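PDB 4AXH: (R)-specific secondary-alkylsulfatase from Pseudomonas sp., which hydrolyses (R)-secondary alkyl sulfates to (S)-secondary alcohols and sulfate with strict inversion of configuration, as a zinc-dependent homodimer. Local coordinates for residues V82-G87 / T252-A257; I147-T152 / G186-I191. All blocks are in the same frame, centred on the assembly; numbering follows the deposited sequence.

Interaction 1 (V82-G87 / T252-A257); sequences VVWDMG and TTATNA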
loop_
_atom_site.group_PDB
_atom_site.type_symbol
_atom_site.label_atom_id
_atom_site.label_comp_id
_atom_site.label_asym_id
_atom_site.label_seq_id
_atom_site.Cartn_x
_atom_site.Cartn_y
_atom_site.Cartn_z
ATOM N N VAL A 82 31.130 -15.412 -16.013
ATOM C CA VAL A 82 31.187 -15.106 -14.579
ATOM C C VAL A 82 29.787 -14.850 -14.029
ATOM O O VAL A 82 29.036 -14.065 -14.608
ATOM C CB VAL A 82 32.191 -13.961 -14.226
ATOM C CG1 VAL A 82 32.500 -13.943 -12.731
ATOM C CG2 VAL A 82 33.487 -14.099 -15.012
ATOM N N VAL A 83 29.450 -15.557 -12.935
ATOM C CA VAL A 83 28.177 -15.506 -12.211
ATOM C C VAL A 83 28.341 -14.670 -10.935
ATOM O O VAL A 83 27.457 -13.870 -10.606
ATOM C CB VAL A 83 27.651 -16.953 -11.898
ATOM C CG1 VAL A 83 26.510 -16.962 -10.881
ATOM C CG2 VAL A 83 27.209 -17.643 -13.163
ATOM N N TRP A 84 29.461 -14.914 -10.203
ATOM C CA TRP A 84 29.787 -14.298 -8.935
ATOM C C TRP A 84 31.282 -14.071 -8.867
ATOM O O TRP A 84 32.052 -15.024 -9.014
ATOM C CB TRP A 84 29.368 -15.231 -7.789
ATOM C CG TRP A 84 29.383 -14.580 -6.434
ATOM C CD1 TRP A 84 30.290 -14.779 -5.430
ATOM C CD2 TRP A 84 28.441 -13.611 -5.941
ATOM N NE1 TRP A 84 29.956 -14.005 -4.332
ATOM C CE2 TRP A 84 28.828 -13.280 -4.622
ATOM C CE3 TRP A 84 27.303 -12.998 -6.489
ATOM C CZ2 TRP A 84 28.087 -12.405 -3.831
ATOM C CZ3 TRP A 84 26.586 -12.107 -5.709
ATOM C CH2 TRP A 84 26.966 -11.828 -4.396
ATOM N N ASP A 85 31.690 -12.815 -8.621
ATOM C CA ASP A 85 33.093 -12.406 -8.535
ATOM C C ASP A 85 33.335 -11.587 -7.270
ATOM O O ASP A 85 32.804 -10.483 -7.133
ATOM C CB ASP A 85 33.497 -11.606 -9.803
ATOM C CG ASP A 85 34.988 -11.526 -10.104
ATOM O OD1 ASP A 85 35.802 -11.986 -9.246
ATOM O OD2 ASP A 85 35.346 -10.994 -11.194
ATOM N N MET A 86 34.099 -12.151 -6.338
ATOM C CA MET A 86 34.467 -11.506 -5.074
ATOM C C MET A 86 35.787 -10.725 -5.228
ATOM O O MET A 86 35.986 -9.731 -4.533
ATOM C CB MET A 86 34.576 -12.536 -3.943
ATOM C CG MET A 86 33.265 -12.784 -3.250
ATOM S SD MET A 86 32.618 -11.355 -2.316
ATOM C CE MET A 86 33.917 -11.179 -1.130
ATOM N N GLY A 87 36.635 -11.157 -6.172
ATOM C CA GLY A 87 37.904 -10.531 -6.507
ATOM C C GLY A 87 37.771 -9.097 -6.986
ATOM O O GLY A 87 38.742 -8.340 -6.917
ATOM N N THR A 252 26.330 -7.671 -4.485
ATOM C CA THR A 252 25.579 -7.367 -5.722
ATOM C C THR A 252 24.724 -8.585 -6.055
ATOM O O THR A 252 24.831 -9.596 -5.347
ATOM C CB THR A 252 26.572 -7.068 -6.913
ATOM O OG1 THR A 252 25.846 -6.777 -8.138
ATOM C CG2 THR A 252 27.595 -8.192 -7.128
ATOM N N THR A 253 23.915 -8.509 -7.137
ATOM C CA THR A 253 23.131 -9.655 -7.595
ATOM C C THR A 253 23.939 -10.554 -8.507
ATOM O O THR A 253 24.856 -10.104 -9.207
ATOM C CB THR A 253 21.764 -9.266 -8.237
ATOM O OG1 THR A 253 21.948 -8.340 -9.319
ATOM C CG2 THR A 253 20.746 -8.741 -7.208
ATOM N N ALA A 254 23.579 -11.843 -8.499
ATOM C CA ALA A 254 24.219 -12.863 -9.322
ATOM C C ALA A 254 23.910 -12.574 -10.789
ATOM O O ALA A 254 22.796 -12.164 -11.144
ATOM C CB ALA A 254 23.739 -14.246 -8.921
ATOM N N THR A 255 24.932 -12.743 -11.625
ATOM C CA THR A 255 24.871 -12.482 -13.051
ATOM C C THR A 255 24.929 -13.755 -13.911
ATOM O O THR A 255 25.572 -14.726 -13.526
ATOM C CB THR A 255 25.911 -11.397 -13.417
ATOM O OG1 THR A 255 25.771 -11.078 -14.785
ATOM C CG2 THR A 255 27.357 -11.816 -13.141
ATOM N N ASN A 256 24.253 -13.741 -15.075
ATOM C CA ASN A 256 24.251 -14.810 -16.081
ATOM C C ASN A 256 23.974 -16.218 -15.495
ATOM O O ASN A 256 24.577 -17.217 -15.920
ATOM C CB ASN A 256 25.589 -14.782 -16.866
ATOM C CG ASN A 256 25.936 -13.446 -17.469
ATOM O OD1 ASN A 256 25.261 -12.972 -18.382
ATOM N ND2 ASN A 256 27.007 -12.810 -16.972
ATOM N N ALA A 257 23.040 -16.306 -14.544
ATOM C CA ALA A 257 22.800 -17.585 -13.892
ATOM C C ALA A 257 21.400 -18.185 -14.022
ATOM O O ALA A 257 20.508 -17.592 -14.648
ATOM C CB ALA A 257 23.230 -17.496 -12.453
#

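Interaction 2 (I147-T152 / G186-I191); sequences IDTLTT and GGARGI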
loop_
_atom_site.group_PDB
_atom_site.type_symbol
_atom_site.label_atom_id
_atom_site.label_comp_id
_atom_site.label_asym_id
_atom_site.label_seq_id
_atom_site.Cartn_x
_atom_site.Cartn_y
_atom_site.Cartn_z
ATOM N N ILE A 147 19.185 -25.168 5.239
ATOM C CA ILE A 147 18.225 -24.072 5.326
ATOM C C ILE A 147 18.649 -23.092 4.263
ATOM O O ILE A 147 19.756 -22.564 4.316
ATOM C CB ILE A 147 17.746 -23.517 6.721
ATOM C CG1 ILE A 147 17.557 -22.007 6.723
ATOM C CG2 ILE A 147 18.516 -24.027 7.955
ATOM C CD1 ILE A 147 16.261 -21.598 6.191
ATOM N N ASP A 148 17.829 -23.047 3.195
ATOM C CA ASP A 148 17.941 -22.298 1.954
ATOM C C ASP A 148 18.910 -22.876 0.939
ATOM O O ASP A 148 19.801 -23.677 1.279
ATOM C CB ASP A 148 18.024 -20.779 2.156
ATOM C CG ASP A 148 16.770 -20.228 2.789
ATOM O OD1 ASP A 148 15.735 -20.919 2.748
ATOM O OD2 ASP A 148 16.829 -19.123 3.358
ATOM N N THR A 149 18.700 -22.504 -0.341
ATOM C CA THR A 149 19.464 -23.051 -1.461
ATOM C C THR A 149 20.100 -21.970 -2.361
ATOM O O THR A 149 20.378 -22.230 -3.539
ATOM C CB THR A 149 18.520 -23.949 -2.261
ATOM O OG1 THR A 149 17.504 -23.119 -2.806
ATOM C CG2 THR A 149 17.883 -25.059 -1.421
ATOM N N LEU A 150 20.326 -20.759 -1.799
ATOM C CA LEU A 150 20.876 -19.591 -2.488
ATOM C C LEU A 150 19.984 -19.148 -3.698
ATOM O O LEU A 150 18.874 -19.669 -3.863
ATOM C CB LEU A 150 22.363 -19.788 -2.862
ATOM C CG LEU A 150 23.359 -20.268 -1.777
ATOM C CD1 LEU A 150 24.764 -20.370 -2.338
ATOM C CD2 LEU A 150 23.370 -19.352 -0.567
ATOM N N THR A 151 20.462 -18.177 -4.515
ATOM C CA THR A 151 19.729 -17.574 -5.635
ATOM C C THR A 151 19.798 -18.392 -6.923
ATOM O O THR A 151 18.845 -18.376 -7.710
ATOM C CB THR A 151 20.302 -16.152 -5.921
ATOM O OG1 THR A 151 20.577 -15.487 -4.702
ATOM C CG2 THR A 151 19.392 -15.305 -6.733
ATOM N N THR A 152 20.962 -18.996 -7.201
ATOM C CA THR A 152 21.201 -19.687 -8.452
ATOM C C THR A 152 21.741 -21.091 -8.274
ATOM O O THR A 152 22.352 -21.403 -7.251
ATOM C CB THR A 152 22.106 -18.842 -9.334
ATOM O OG1 THR A 152 23.451 -18.916 -8.848
ATOM C CG2 THR A 152 21.659 -17.379 -9.413
ATOM N N GLY A 186 16.026 -20.349 -5.167
ATOM C CA GLY A 186 16.558 -20.278 -6.524
ATOM C C GLY A 186 17.550 -21.302 -6.996
ATOM O O GLY A 186 17.608 -21.582 -8.186
ATOM N N GLY A 187 18.355 -21.827 -6.088
ATOM C CA GLY A 187 19.382 -22.803 -6.424
ATOM C C GLY A 187 19.097 -24.233 -6.042
ATOM O O GLY A 187 19.981 -25.085 -6.184
ATOM N N ALA A 188 17.854 -24.522 -5.608
ATOM C CA ALA A 188 17.420 -25.870 -5.244
ATOM C C ALA A 188 17.759 -26.961 -6.306
ATOM O O ALA A 188 18.493 -27.894 -5.953
ATOM C CB ALA A 188 15.944 -25.867 -4.909
ATOM N N ARG A 189 17.351 -26.794 -7.598
ATOM C CA ARG A 189 17.633 -27.764 -8.689
ATOM C C ARG A 189 19.100 -27.987 -9.038
ATOM O O ARG A 189 19.423 -28.930 -9.755
ATOM C CB ARG A 189 16.799 -27.495 -9.960
ATOM C CG ARG A 189 15.950 -28.698 -10.411
ATOM C CD ARG A 189 15.131 -28.392 -11.648
ATOM N NE ARG A 189 13.883 -27.673 -11.365
ATOM C CZ ARG A 189 13.569 -26.434 -11.782
ATOM N NH1 ARG A 189 14.423 -25.733 -12.533
ATOM N NH2 ARG A 189 12.388 -25.903 -11.479
ATOM N N GLY A 190 19.986 -27.150 -8.505
ATOM C CA GLY A 190 21.420 -27.278 -8.753
ATOM C C GLY A 190 22.061 -28.260 -7.804
ATOM O O GLY A 190 23.154 -28.776 -8.080
ATOM N N ILE A 191 21.380 -28.551 -6.690
ATOM C CA ILE A 191 21.898 -29.484 -5.673
ATOM C C ILE A 191 20.954 -30.670 -5.334
ATOM O O ILE A 191 21.427 -31.695 -4.824
ATOM C CB ILE A 191 22.430 -28.744 -4.419
ATOM C CG1 ILE A 191 21.312 -27.845 -3.801
ATOM C CG2 ILE A 191 23.699 -27.947 -4.794
ATOM C CD1 ILE A 191 21.571 -27.257 -2.527
#

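Interaction 1 (V82-G87 / T252-A257)
V83 sets CG1 anti to its backbone N (chi1 167°), which lays that methyl against A257 CB at 3.7 Å, while CG2 lies beside the carbonyl oxygens of T255 and N256. With T255 OG1 anti to its own N (chi1 -175°), CG2 sits between N and the carbonyl carbon and rests against the carbonyl oxygens of V82 and V83. The main link is one backbone bond: T255 N donates to V83 O over 2.9 Å, nearly straight at 174° and in the carbonyl plane, on a lone pair. A CA-H...O contact returns from the other direction, V83 CA to T255 O at 3.0 Å, so these two residues face each other through both their backbones. Beside them N256 ND2 reaches V82 O in a weak hydrogen bond of 3.4 Å. The strand carries a classic beta bulge here, V83 and W84 together facing I75 of the antiparallel partner strand 74-76, and the chain turns a corner at V83. The segment 252-257 meets the indole of W84 at its edge, along the rim of the six-membered ring. T252 O lies near the ring plane, 3.1 Å from CZ3, and A254 N lies at the same edge, so C-H groups point at backbone. A254 CB adds a loose apolar touch, 4.3 Å from V83 CG1. The indole is also fixed by a hydrogen bond from NE1 to G129 O. Y535 OH pairs with both T255 OG1 and N256 N, and from helix 153-164 T155 touches V83 and E154 touches A257.

Interaction 2 (I147-T152 / G186-I191)
G187 N stands above the plane of the L150 carbonyl, 55° out of it, and donates to L150 O over 3.1 Å in a bent hydrogen bond (136°). The amide is thus received over a face of the carbonyl group. Close to this bond, G186 CA lies 3.2 Å from T151 O and G187 CA 3.4 Å from T152 O, both as CA-H...O contacts. Lacking side chains, G186 and G187 allow the backbones to approach until T152 and G187 have their CA atoms 4.1 Å apart.

T149 points its side chain at the start of the short helix 188-191. Its chi1 of 65° places OG1 between the backbone N and the carbonyl carbon, 3.2 Å from A188 N, although the hydrogen bond of this hydroxyl is to H184 O. The methyl CG2, beside the backbone N, also packs on A188, 4.1 Å from its CB, and more loosely on I191 CD1. I191 also rests on R157 and L160 of helix 153-164, whose N-cap position is T152.

The loop after strand 144-147 here meets the chain after helix 182-185, beyond the neighbouring parallel strand 172-176; helix 153-164 forms the crossover between the two strands, a beta-alpha-beta unit. T151 OG1 is hydrogen-bonded to D131 OD2. D148 OD2 is hydrogen-bonded to ND1 of the zinc ligand H184, a second-shell role. The loop carrying D148 thus packs on the chain just after the HxHxDH zinc-binding sequence (H179, H181, D183, H184), a hallmark of the metallo-beta-lactamase fold.

How the interactions relate
Along the chain the order is 82-87, 147-152, 186-191, 252-257, and both segments of interaction 2 fall between the two halves of interaction 1. Their centres lie 15 Å apart, yet they touch: T152 CG2 packs 3.4 Å from A257 CB and also meets A254 CB. Helix 153-164 is common to both; it begins right after T152, and its side chains touch those of V83, A257, L150 and I191. The T151 side chain is about 7 Å from a zinc ion, and that of T253 about 7 Å from those of the sulfate-binding residues Q232 and Y417. The T152-A257 packing therefore connects the loop beside the zinc site with the one near the sulfate-binding residues.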